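Local coordinates for catechol O-methyltransferase (Niastella koreensis GR20-10, PDB 7CVX), which transfers the methyl group of S-adenosyl-L-methionine to a hydroxyl of catechol-like compounds with magnesium as preferred cofactor, giving meta- and para-methylated products in equal amounts from protocatechuic acid, at residues Ala38-Pro43 with Ala68-Ile73; Cys56-Ile61 with Pro132-Phe137; Leu79-Arg84 with Thr108-Ile113. All coordinates share one frame; numbering follows the deposited sequence.

Interaction 1 (Ala38-Pro43 with Ala68-Ile73); sequences AISVSP and AGYSTI. With SAH (S-adenosyl-L-homocysteine), chain F; DHB (3,4-dihydroxybenzoic acid), chain G.
Tyr70 lies along the backbone of Ser40 to Pro43 and brings the largest buried area to this contact. Its CG stands anti to the backbone N (chi1 -170°), which carries the ring away from the helix it begins and onto the neighbouring loop. Val41 touches this ring twice: its carbonyl O approaches CE1 obliquely at 3.3 Å, while its CG2 methyl sits at the ring edge, in plane, 3.9 Å from CD1. Ser40 packs closer to the stem of the side chain, its OG 3.6 Å from Tyr70 CB. At the far end, Tyr70 OH comes within 3.4 Å of Pro43 CA and is hydrogen-bonded to Glu20. The loop after strand 60-64 and the N-terminus of helix 70-76, with Gly69 as N-cap, form the cofactor-binding corner of the Rossmann-like class I methyltransferase fold; together with the loop 38-43, this corner holds the amino acid end of S-adenosyl-L-homocysteine. Each segment gives a backbone N-H to one carboxylate oxygen, Val41 N to SAH O (2.9 Å) and Ser71 N to SAH OXT (3.1 Å); the helix N-terminus would probably help to stabilise that negative charge. The amino group, SAH N, donates to Ser71 OG at 2.9 Å, a hydroxyl also hydrogen-bonded to Glu63. Earlier in the loop, Ile39 CD1 reaches 3.4 Å from O4 of the bound 3,4-dihydroxybenzoic acid.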
loop_
_atom_site.group_PDB
_atom_site.type_symbol
_atom_site.label_atom_id
_atom_site.label_comp_id
_atom_site.label_asym_id
_atom_site.label_seq_id
_atom_site.Cartn_x
_atom_site.Cartn_y
_atom_site.Cartn_z
ATOM N N ALA B 38 -16.049 -17.432 -4.252
ATOM C CA ALA B 38 -16.227 -16.079 -3.694
ATOM C C ALA B 38 -14.874 -15.579 -3.190
ATOM O O ALA B 38 -14.715 -15.345 -1.977
ATOM C CB ALA B 38 -17.285 -16.128 -2.624
ATOM N N ILE B 39 -13.910 -15.451 -4.098
ATOM C CA ILE B 39 -12.490 -15.209 -3.745
ATOM C C ILE B 39 -12.004 -13.912 -4.407
ATOM O O ILE B 39 -10.789 -13.682 -4.353
ATOM C CB ILE B 39 -11.608 -16.410 -4.124
ATOM C CG1 ILE B 39 -11.559 -16.709 -5.631
ATOM C CG2 ILE B 39 -12.010 -17.616 -3.308
ATOM C CD1 ILE B 39 -10.619 -17.851 -6.000
ATOM N N SER B 40 -12.879 -13.041 -4.952
ATOM C CA SER B 40 -12.443 -11.695 -5.408
ATOM C C SER B 40 -11.702 -10.950 -4.284
ATOM O O SER B 40 -11.955 -11.213 -3.102
ATOM C CB SER B 40 -13.594 -10.815 -5.892
ATOM O OG SER B 40 -14.598 -11.584 -6.571
ATOM N N VAL B 41 -10.933 -9.930 -4.653
ATOM C CA VAL B 41 -10.445 -8.933 -3.651
ATOM C C VAL B 41 -11.659 -8.409 -2.860
ATOM O O VAL B 41 -12.769 -8.302 -3.404
ATOM C CB VAL B 41 -9.604 -7.810 -4.300
ATOM C CG1 VAL B 41 -8.330 -8.383 -4.915
ATOM C CG2 VAL B 41 -10.397 -7.007 -5.324
ATOM N N SER B 42 -11.465 -8.061 -1.587
ATOM C CA SER B 42 -12.511 -7.363 -0.798
ATOM C C SER B 42 -12.733 -5.988 -1.415
ATOM O O SER B 42 -11.892 -5.510 -2.174
ATOM C CB SER B 42 -12.096 -7.255 0.632
ATOM O OG SER B 42 -10.959 -6.390 0.724
ATOM N N PRO B 43 -13.854 -5.309 -1.122
ATOM C CA PRO B 43 -14.037 -3.901 -1.492
ATOM C C PRO B 43 -12.851 -3.013 -1.087
ATOM O O PRO B 43 -12.442 -2.175 -1.887
ATOM C CB PRO B 43 -15.263 -3.464 -0.662
ATOM C CG PRO B 43 -16.044 -4.737 -0.476
ATOM C CD PRO B 43 -15.059 -5.875 -0.501
ATOM N N ALA B 68 -14.653 -12.970 -11.987
ATOM C CA ALA B 68 -15.917 -12.345 -12.412
ATOM C C ALA B 68 -15.631 -10.893 -12.789
ATOM O O ALA B 68 -16.559 -10.168 -13.108
ATOM C CB ALA B 68 -16.966 -12.502 -11.337
ATOM N N GLY B 69 -14.348 -10.495 -12.779
ATOM C CA GLY B 69 -13.946 -9.121 -13.119
ATOM C C GLY B 69 -14.091 -8.130 -11.973
ATOM O O GLY B 69 -14.044 -6.939 -12.240
ATOM N N TYR B 70 -14.299 -8.572 -10.737
ATOM C CA TYR B 70 -14.391 -7.628 -9.587
ATOM C C TYR B 70 -13.112 -6.762 -9.460
ATOM O O TYR B 70 -13.198 -5.530 -9.491
ATOM C CB TYR B 70 -14.795 -8.427 -8.343
ATOM C CG TYR B 70 -15.144 -7.534 -7.187
ATOM C CD1 TYR B 70 -14.160 -7.090 -6.342
ATOM C CD2 TYR B 70 -16.434 -7.113 -6.957
ATOM C CE1 TYR B 70 -14.459 -6.246 -5.287
ATOM C CE2 TYR B 70 -16.750 -6.236 -5.941
ATOM C CZ TYR B 70 -15.748 -5.772 -5.112
ATOM O OH TYR B 70 -15.971 -4.911 -4.077
ATOM N N SER B 71 -11.922 -7.355 -9.304
ATOM C CA SER B 71 -10.644 -6.596 -9.212
ATOM C C SER B 71 -10.502 -5.768 -10.488
ATOM O O SER B 71 -10.008 -4.620 -10.413
ATOM C CB SER B 71 -9.424 -7.483 -8.951
ATOM O OG SER B 71 -9.296 -8.490 -9.949
ATOM N N THR B 72 -10.909 -6.349 -11.626
ATOM C CA THR B 72 -10.768 -5.699 -12.947
ATOM C C THR B 72 -11.509 -4.348 -12.952
ATOM O O THR B 72 -10.948 -3.334 -13.405
ATOM C CB THR B 72 -11.308 -6.621 -14.045
ATOM O OG1 THR B 72 -10.926 -7.984 -13.787
ATOM C CG2 THR B 72 -10.767 -6.201 -15.378
ATOM N N ILE B 73 -12.739 -4.325 -12.451
ATOM C CA ILE B 73 -13.583 -3.099 -12.432
ATOM C C ILE B 73 -12.915 -2.043 -11.540
ATOM O O ILE B 73 -12.823 -0.897 -11.947
ATOM C CB ILE B 73 -15.023 -3.422 -12.017
ATOM C CG1 ILE B 73 -15.758 -4.245 -13.073
ATOM C CG2 ILE B 73 -15.820 -2.179 -11.683
ATOM C CD1 ILE B 73 -16.954 -4.966 -12.517
HETATM N N SAH F . -8.464 -11.213 -9.630
HETATM C CA SAH F . -9.847 -11.681 -9.339
HETATM C CB SAH F . -9.821 -13.065 -8.692
HETATM C CG SAH F . -9.048 -14.088 -9.521
HETATM S SD SAH F . -9.345 -15.742 -8.863
HETATM C C SAH F . -10.545 -10.734 -8.361
HETATM O O SAH F . -9.979 -10.431 -7.295
HETATM O OXT SAH F . -11.702 -10.334 -8.638
HETATM C "C5'" SAH F . -8.200 -16.731 -9.865
HETATM C "C4'" SAH F . -8.613 -16.903 -11.293
HETATM O "O4'" SAH F . -7.502 -17.438 -12.034
HETATM C "C3'" SAH F . -9.809 -17.824 -11.568
HETATM O "O3'" SAH F . -10.756 -17.133 -12.377
HETATM C "C2'" SAH F . -9.172 -18.989 -12.340
HETATM O "O2'" SAH F . -10.049 -19.582 -13.257
HETATM C "C1'" SAH F . -8.000 -18.283 -13.026
HETATM N N9 SAH F . -6.919 -19.171 -13.411
HETATM C C8 SAH F . -6.535 -20.363 -12.832
HETATM N N7 SAH F . -5.513 -20.930 -13.462
HETATM C C5 SAH F . -5.212 -20.024 -14.476
HETATM C C6 SAH F . -4.249 -20.028 -15.506
HETATM N N6 SAH F . -3.365 -21.001 -15.657
HETATM N N1 SAH F . -4.249 -19.003 -16.394
HETATM C C2 SAH F . -5.157 -18.030 -16.252
HETATM N N3 SAH F . -6.094 -17.905 -15.309
HETATM C C4 SAH F . -6.086 -18.960 -14.470
HETATM C C1 DHB G . -11.735 -22.319 -8.519
HETATM C C2 DHB G . -10.831 -21.428 -9.120
HETATM C C3 DHB G . -9.801 -20.871 -8.349
HETATM O O3 DHB G . -8.892 -20.023 -8.913
HETATM C C4 DHB G . -9.667 -21.220 -6.997
HETATM O O4 DHB G . -8.671 -20.680 -6.226
HETATM C C5 DHB G . -10.576 -22.094 -6.415
HETATM C C6 DHB G . -11.597 -22.640 -7.177
HETATM C C DHB G . -12.869 -22.899 -9.285
HETATM O O1 DHB G . -13.616 -23.713 -8.666
HETATM O O2 DHB G . -13.027 -22.532 -10.473
#

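Interaction 2 (Cys56-Ile61 with Pro132-Phe137); sequences CQAKNI and PFDMIF
Two side-chain torsions set up the contact between Asn60 and the pair Phe133 and Asp134. Asp134 holds its CG beside its own backbone N (chi1 -57°), which points the carboxylate at the chain entering strand 60-64; Asn60 swings its CG anti to the backbone N (chi1 -162°) and lays its amide across the CD1-CE1 side of the Phe133 ring, the two planes 34° apart. Asp134 OD2 then accepts two backbone N-H groups in succession. Lys59 N, at 2.9 Å from Asp134 OD2, comes from above the carboxylate plane, whereas Asn60 N, at 3.0 Å from the same oxygen, arrives nearly in line with the C-O bond. The return bond runs from Asp134 N to Asn60 O (2.8 Å), so backbone and side chain of the aspartate both hold this corner. Its OD1 forms a salt bridge with Arg157, which probably favours the charged carboxylate. Asn60 OD1 lies 3.2 Å from Phe133 CD1, approaching the ring obliquely, while the amide nitrogen makes a weak hydrogen bond to Arg84 O.

Beyond the corner the chains pair in parallel. Ile61 CA makes a CA-H...O contact with Met135 O at 3.4 Å, and Ile61 CG1 rests 4.3 Å from Met135 CB on the sheet face covered by helix 43-55. That helix ends in a Schellman motif at Gln57; just before it, Cys56 SG lies 3.9 Å from Asp134 O and packs on Leu55 of the second subunit. Parallel neighbours separated by a long excursion through other strands and helices, strands 60-64 and 133-138 lie side by side in the middle of the 3-2-1-4-5-7-6 sheet, as its strands 1 and 4, the strand order that defines the class I methyltransferase fold.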
loop_
_atom_site.group_PDB
_atom_site.type_symbol
_atom_site.label_atom_id
_atom_site.label_comp_id
_atom_site.label_asym_id
_atom_site.label_seq_id
_atom_site.Cartn_x
_atom_site.Cartn_y
_atom_site.Cartn_z
ATOM N N CYS B 56 0.519 5.091 -9.841
ATOM C CA CYS B 56 1.214 4.644 -11.074
ATOM C C CYS B 56 0.875 5.543 -12.267
ATOM O O CYS B 56 1.555 5.388 -13.328
ATOM C CB CYS B 56 0.862 3.207 -11.440
ATOM S SG CYS B 56 1.591 2.035 -10.278
ATOM N N GLN B 57 -0.170 6.360 -12.158
ATOM C CA GLN B 57 -0.762 7.115 -13.289
ATOM C C GLN B 57 -0.933 6.107 -14.427
ATOM O O GLN B 57 -0.593 6.389 -15.568
ATOM C CB GLN B 57 0.117 8.328 -13.607
ATOM C CG GLN B 57 0.139 9.303 -12.448
ATOM C CD GLN B 57 1.162 10.390 -12.589
ATOM O OE1 GLN B 57 2.208 10.395 -11.920
ATOM N NE2 GLN B 57 0.859 11.327 -13.471
ATOM N N ALA B 58 -1.521 4.962 -14.117
ATOM C CA ALA B 58 -1.550 3.832 -15.057
ATOM C C ALA B 58 -2.379 4.201 -16.291
ATOM O O ALA B 58 -3.504 4.682 -16.138
ATOM C CB ALA B 58 -2.084 2.578 -14.389
ATOM N N LYS B 59 -1.854 3.904 -17.479
ATOM C CA LYS B 59 -2.581 3.897 -18.787
ATOM C C LYS B 59 -2.782 2.473 -19.322
ATOM O O LYS B 59 -3.680 2.283 -20.183
ATOM C CB LYS B 59 -1.779 4.623 -19.874
ATOM C CG LYS B 59 -1.230 5.984 -19.487
ATOM C CD LYS B 59 -2.307 6.945 -18.984
ATOM C CE LYS B 59 -1.754 8.151 -18.258
ATOM N NZ LYS B 59 -1.228 9.145 -19.222
ATOM N N ASN B 60 -1.864 1.554 -19.002
ATOM C CA ASN B 60 -1.881 0.154 -19.499
ATOM C C ASN B 60 -1.704 -0.755 -18.279
ATOM O O ASN B 60 -0.636 -0.661 -17.614
ATOM C CB ASN B 60 -0.816 -0.015 -20.588
ATOM C CG ASN B 60 -0.974 -1.234 -21.474
ATOM O OD1 ASN B 60 0.019 -1.695 -22.048
ATOM N ND2 ASN B 60 -2.191 -1.745 -21.629
ATOM N N ILE B 61 -2.701 -1.581 -17.983
ATOM C CA ILE B 61 -2.659 -2.568 -16.860
ATOM C C ILE B 61 -2.780 -3.987 -17.407
ATOM O O ILE B 61 -3.604 -4.223 -18.343
ATOM C CB ILE B 61 -3.735 -2.250 -15.822
ATOM C CG1 ILE B 61 -3.529 -0.837 -15.282
ATOM C CG2 ILE B 61 -3.746 -3.300 -14.693
ATOM C CD1 ILE B 61 -4.599 -0.380 -14.312
ATOM N N PRO B 132 4.930 -1.850 -22.708
ATOM C CA PRO B 132 5.052 -2.272 -21.319
ATOM C C PRO B 132 3.857 -1.767 -20.496
ATOM O O PRO B 132 3.254 -0.756 -20.809
ATOM C CB PRO B 132 6.411 -1.670 -20.934
ATOM C CG PRO B 132 6.443 -0.376 -21.698
ATOM C CD PRO B 132 5.800 -0.706 -23.032
ATOM N N PHE B 133 3.513 -2.501 -19.451
ATOM C CA PHE B 133 2.404 -2.154 -18.539
ATOM C C PHE B 133 2.890 -1.306 -17.376
ATOM O O PHE B 133 4.010 -1.522 -16.920
ATOM C CB PHE B 133 1.780 -3.440 -18.047
ATOM C CG PHE B 133 1.124 -4.194 -19.170
ATOM C CD1 PHE B 133 -0.127 -3.834 -19.643
ATOM C CD2 PHE B 133 1.809 -5.236 -19.785
ATOM C CE1 PHE B 133 -0.721 -4.567 -20.671
ATOM C CE2 PHE B 133 1.229 -5.947 -20.826
ATOM C CZ PHE B 133 -0.031 -5.608 -21.265
ATOM N N ASP B 134 2.069 -0.382 -16.936
ATOM C CA ASP B 134 2.378 0.529 -15.808
ATOM C C ASP B 134 2.171 -0.211 -14.493
ATOM O O ASP B 134 2.843 0.144 -13.479
ATOM C CB ASP B 134 1.512 1.772 -15.843
ATOM C CG ASP B 134 1.655 2.535 -17.155
ATOM O OD1 ASP B 134 2.812 2.955 -17.483
ATOM O OD2 ASP B 134 0.659 2.610 -17.883
ATOM N N MET B 135 1.216 -1.127 -14.481
ATOM C CA MET B 135 0.885 -1.920 -13.280
ATOM C C MET B 135 0.512 -3.316 -13.748
ATOM O O MET B 135 -0.174 -3.474 -14.799
ATOM C CB MET B 135 -0.268 -1.287 -12.497
ATOM C CG MET B 135 -0.769 -2.070 -11.334
ATOM S SD MET B 135 -1.869 -1.008 -10.323
ATOM C CE MET B 135 -2.361 -2.134 -9.013
ATOM N N ILE B 136 0.976 -4.306 -13.014
ATOM C CA ILE B 136 0.635 -5.722 -13.307
ATOM C C ILE B 136 0.119 -6.390 -12.040
ATOM O O ILE B 136 0.777 -6.247 -11.051
ATOM C CB ILE B 136 1.850 -6.477 -13.879
ATOM C CG1 ILE B 136 2.383 -5.787 -15.148
ATOM C CG2 ILE B 136 1.514 -7.932 -14.123
ATOM C CD1 ILE B 136 3.678 -6.333 -15.666
ATOM N N PHE B 137 -1.026 -7.049 -12.125
ATOM C CA PHE B 137 -1.678 -7.736 -10.973
ATOM C C PHE B 137 -1.685 -9.235 -11.271
ATOM O O PHE B 137 -2.399 -9.692 -12.179
ATOM C CB PHE B 137 -3.089 -7.197 -10.708
ATOM C CG PHE B 137 -3.784 -7.765 -9.492
ATOM C CD1 PHE B 137 -3.135 -7.834 -8.264
ATOM C CD2 PHE B 137 -5.091 -8.213 -9.563
ATOM C CE1 PHE B 137 -3.786 -8.315 -7.132
ATOM C CE2 PHE B 137 -5.738 -8.707 -8.450
ATOM C CZ PHE B 137 -5.076 -8.792 -7.233
#

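Interaction 3 (Leu79-Arg84 with Thr108-Ile113)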
loop_
_atom_site.group_PDB
_atom_site.type_symbol
_atom_site.label_atom_id
_atom_site.label_comp_id
_atom_site.label_asym_id
_atom_site.label_seq_id
_atom_site.Cartn_x
_atom_site.Cartn_y
_atom_site.Cartn_z
ATOM N N LEU B 79 -8.307 4.140 -14.835
ATOM C CA LEU B 79 -7.740 4.438 -16.181
ATOM C C LEU B 79 -8.413 5.678 -16.752
ATOM O O LEU B 79 -9.598 5.908 -16.541
ATOM C CB LEU B 79 -7.938 3.262 -17.135
ATOM C CG LEU B 79 -7.195 1.965 -16.798
ATOM C CD1 LEU B 79 -7.677 0.857 -17.732
ATOM C CD2 LEU B 79 -5.688 2.157 -16.866
ATOM N N PRO B 80 -7.689 6.415 -17.617
ATOM C CA PRO B 80 -8.324 7.370 -18.504
ATOM C C PRO B 80 -9.091 6.531 -19.531
ATOM O O PRO B 80 -8.847 5.340 -19.673
ATOM C CB PRO B 80 -7.134 8.109 -19.124
ATOM C CG PRO B 80 -6.059 7.043 -19.195
ATOM C CD PRO B 80 -6.258 6.261 -17.905
ATOM N N LYS B 81 -9.947 7.199 -20.301
ATOM C CA LYS B 81 -10.777 6.556 -21.341
ATOM C C LYS B 81 -9.911 5.840 -22.375
ATOM O O LYS B 81 -10.350 4.737 -22.815
ATOM C CB LYS B 81 -11.709 7.588 -21.977
ATOM C CG LYS B 81 -12.963 7.873 -21.155
ATOM C CD LYS B 81 -13.872 6.663 -21.016
ATOM C CE LYS B 81 -15.247 6.980 -20.454
ATOM N NZ LYS B 81 -15.247 6.918 -18.974
ATOM N N ASN B 82 -8.751 6.401 -22.756
ATOM C CA ASN B 82 -7.833 5.806 -23.768
ATOM C C ASN B 82 -6.880 4.809 -23.076
ATOM O O ASN B 82 -5.930 4.304 -23.737
ATOM C CB ASN B 82 -7.073 6.890 -24.562
ATOM C CG ASN B 82 -6.160 7.810 -23.767
ATOM O OD1 ASN B 82 -6.064 7.754 -22.536
ATOM N ND2 ASN B 82 -5.478 8.701 -24.473
ATOM N N GLY B 83 -7.109 4.549 -21.784
ATOM C CA GLY B 83 -6.382 3.504 -21.037
ATOM C C GLY B 83 -6.905 2.130 -21.391
ATOM O O GLY B 83 -8.062 2.040 -21.793
ATOM N N ARG B 84 -6.088 1.103 -21.205
ATOM C CA ARG B 84 -6.486 -0.284 -21.499
ATOM C C ARG B 84 -6.010 -1.211 -20.398
ATOM O O ARG B 84 -4.922 -1.005 -19.804
ATOM C CB ARG B 84 -5.900 -0.731 -22.831
ATOM C CG ARG B 84 -6.343 0.137 -24.003
ATOM C CD ARG B 84 -7.807 -0.117 -24.362
ATOM N NE ARG B 84 -8.257 0.699 -25.485
ATOM C CZ ARG B 84 -8.844 1.904 -25.415
ATOM N NH1 ARG B 84 -9.228 2.506 -26.537
ATOM N NH2 ARG B 84 -9.054 2.508 -24.258
ATOM N N THR B 108 -16.381 -1.889 -21.544
ATOM C CA THR B 108 -16.173 -2.768 -22.726
ATOM C C THR B 108 -14.995 -2.248 -23.576
ATOM O O THR B 108 -14.145 -3.072 -23.987
ATOM C CB THR B 108 -17.459 -2.863 -23.559
ATOM O OG1 THR B 108 -18.519 -3.384 -22.774
ATOM C CG2 THR B 108 -17.349 -3.734 -24.790
ATOM N N SER B 109 -14.898 -0.940 -23.791
ATOM C CA SER B 109 -13.817 -0.318 -24.599
ATOM C C SER B 109 -12.448 -0.457 -23.927
ATOM O O SER B 109 -11.429 -0.526 -24.629
ATOM C CB SER B 109 -14.114 1.125 -24.882
ATOM O OG SER B 109 -15.140 1.195 -25.850
ATOM N N GLN B 110 -12.388 -0.439 -22.608
ATOM C CA GLN B 110 -11.078 -0.311 -21.922
ATOM C C GLN B 110 -10.520 -1.674 -21.518
ATOM O O GLN B 110 -9.325 -1.729 -21.275
ATOM C CB GLN B 110 -11.212 0.570 -20.694
ATOM C CG GLN B 110 -11.369 2.033 -21.075
ATOM C CD GLN B 110 -12.550 2.576 -20.340
ATOM O OE1 GLN B 110 -13.689 2.203 -20.620
ATOM N NE2 GLN B 110 -12.265 3.393 -19.343
ATOM N N VAL B 111 -11.351 -2.718 -21.477
ATOM C CA VAL B 111 -10.940 -4.047 -20.950
ATOM C C VAL B 111 -10.979 -5.061 -22.083
ATOM O O VAL B 111 -12.055 -5.234 -22.672
ATOM C CB VAL B 111 -11.805 -4.482 -19.748
ATOM C CG1 VAL B 111 -11.359 -5.818 -19.191
ATOM C CG2 VAL B 111 -11.736 -3.400 -18.677
ATOM N N GLN B 112 -9.876 -5.785 -22.261
ATOM C CA GLN B 112 -9.795 -6.958 -23.154
ATOM C C GLN B 112 -9.586 -8.204 -22.300
ATOM O O GLN B 112 -8.579 -8.278 -21.584
ATOM C CB GLN B 112 -8.667 -6.849 -24.170
ATOM C CG GLN B 112 -8.560 -8.104 -25.021
ATOM C CD GLN B 112 -7.388 -8.142 -25.975
ATOM O OE1 GLN B 112 -6.317 -7.557 -25.741
ATOM N NE2 GLN B 112 -7.569 -8.916 -27.041
ATOM N N ILE B 113 -10.551 -9.104 -22.321
ATOM C CA ILE B 113 -10.430 -10.403 -21.617
ATOM C C ILE B 113 -9.843 -11.408 -22.617
ATOM O O ILE B 113 -10.404 -11.569 -23.733
ATOM C CB ILE B 113 -11.783 -10.842 -21.047
ATOM C CG1 ILE B 113 -12.412 -9.802 -20.113
ATOM C CG2 ILE B 113 -11.653 -12.210 -20.386
ATOM C CD1 ILE B 113 -13.849 -10.127 -19.716
#
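Packing contacts centre on Gln110, whose side chain lies against the type I turn Pro80-Gly83. With CG anti to its carbonyl carbon (chi1 -73°), this methylene meets two backbone oxygens of the turn, standing 3.4 Å from Lys81 O and 3.4 Å from Gly83 O. The aliphatic part of Lys81 crosses the amide end, its CD 4.0 Å from Gln110 NE2. Cut back to an alanine, Gln110 would lose its CG and amide, which is likely to open a gap beside the turn and uncover Lys81 O and Gly83 O.

A weaker polar contact joins the backbones directly: Arg84 CA approaches Gln110 O at 3.2 Å as a CA-H...O contact.

Hydrogen bonds and charge belong to Arg84, which folds back on its own segment. Its NH2 donates to Gly83 O (2.7 Å) from above that carbonyl's plane and to Lys81 O (3.0 Å) on a lone pair. Both acceptors lie close to the guanidinium plane, fixing its rotation and presenting one face to Ser109 O, which sits 3.5 Å from Arg84 NE.

Strand pairing next door, Gln110 with Leu85, helps hold the segments together; between themselves they share no conventional hydrogen bond, only packing and the pull a positive guanidinium probably exerts on nearby carbonyl oxygens.

How the interactions relate
Interactions 2 and 3 reach the same sheet, while interaction 1 lies at the cofactor beside it. The centres of interactions 2 and 3 are about 12 Å apart, and the two join through strand pairing: Lys59 O lies 2.9 Å from Arg84 N, and Ile61 N lies 2.9 Å from Arg84 O, both probable hydrogen bonds. Interaction 1 is about 18 Å from interaction 2 between centres, yet Phe137, which touches the bound S-adenosyl-L-homocysteine, links that strand pairing to the pocket, its CE2 3.9 Å from Ser71 OG and its CZ 4.0 Å from Val41 CG1. Interaction 3 lies away from the binding sites and meets interaction 1 where Thr72 CG2 packs 3.9 Å from Val111 CG1.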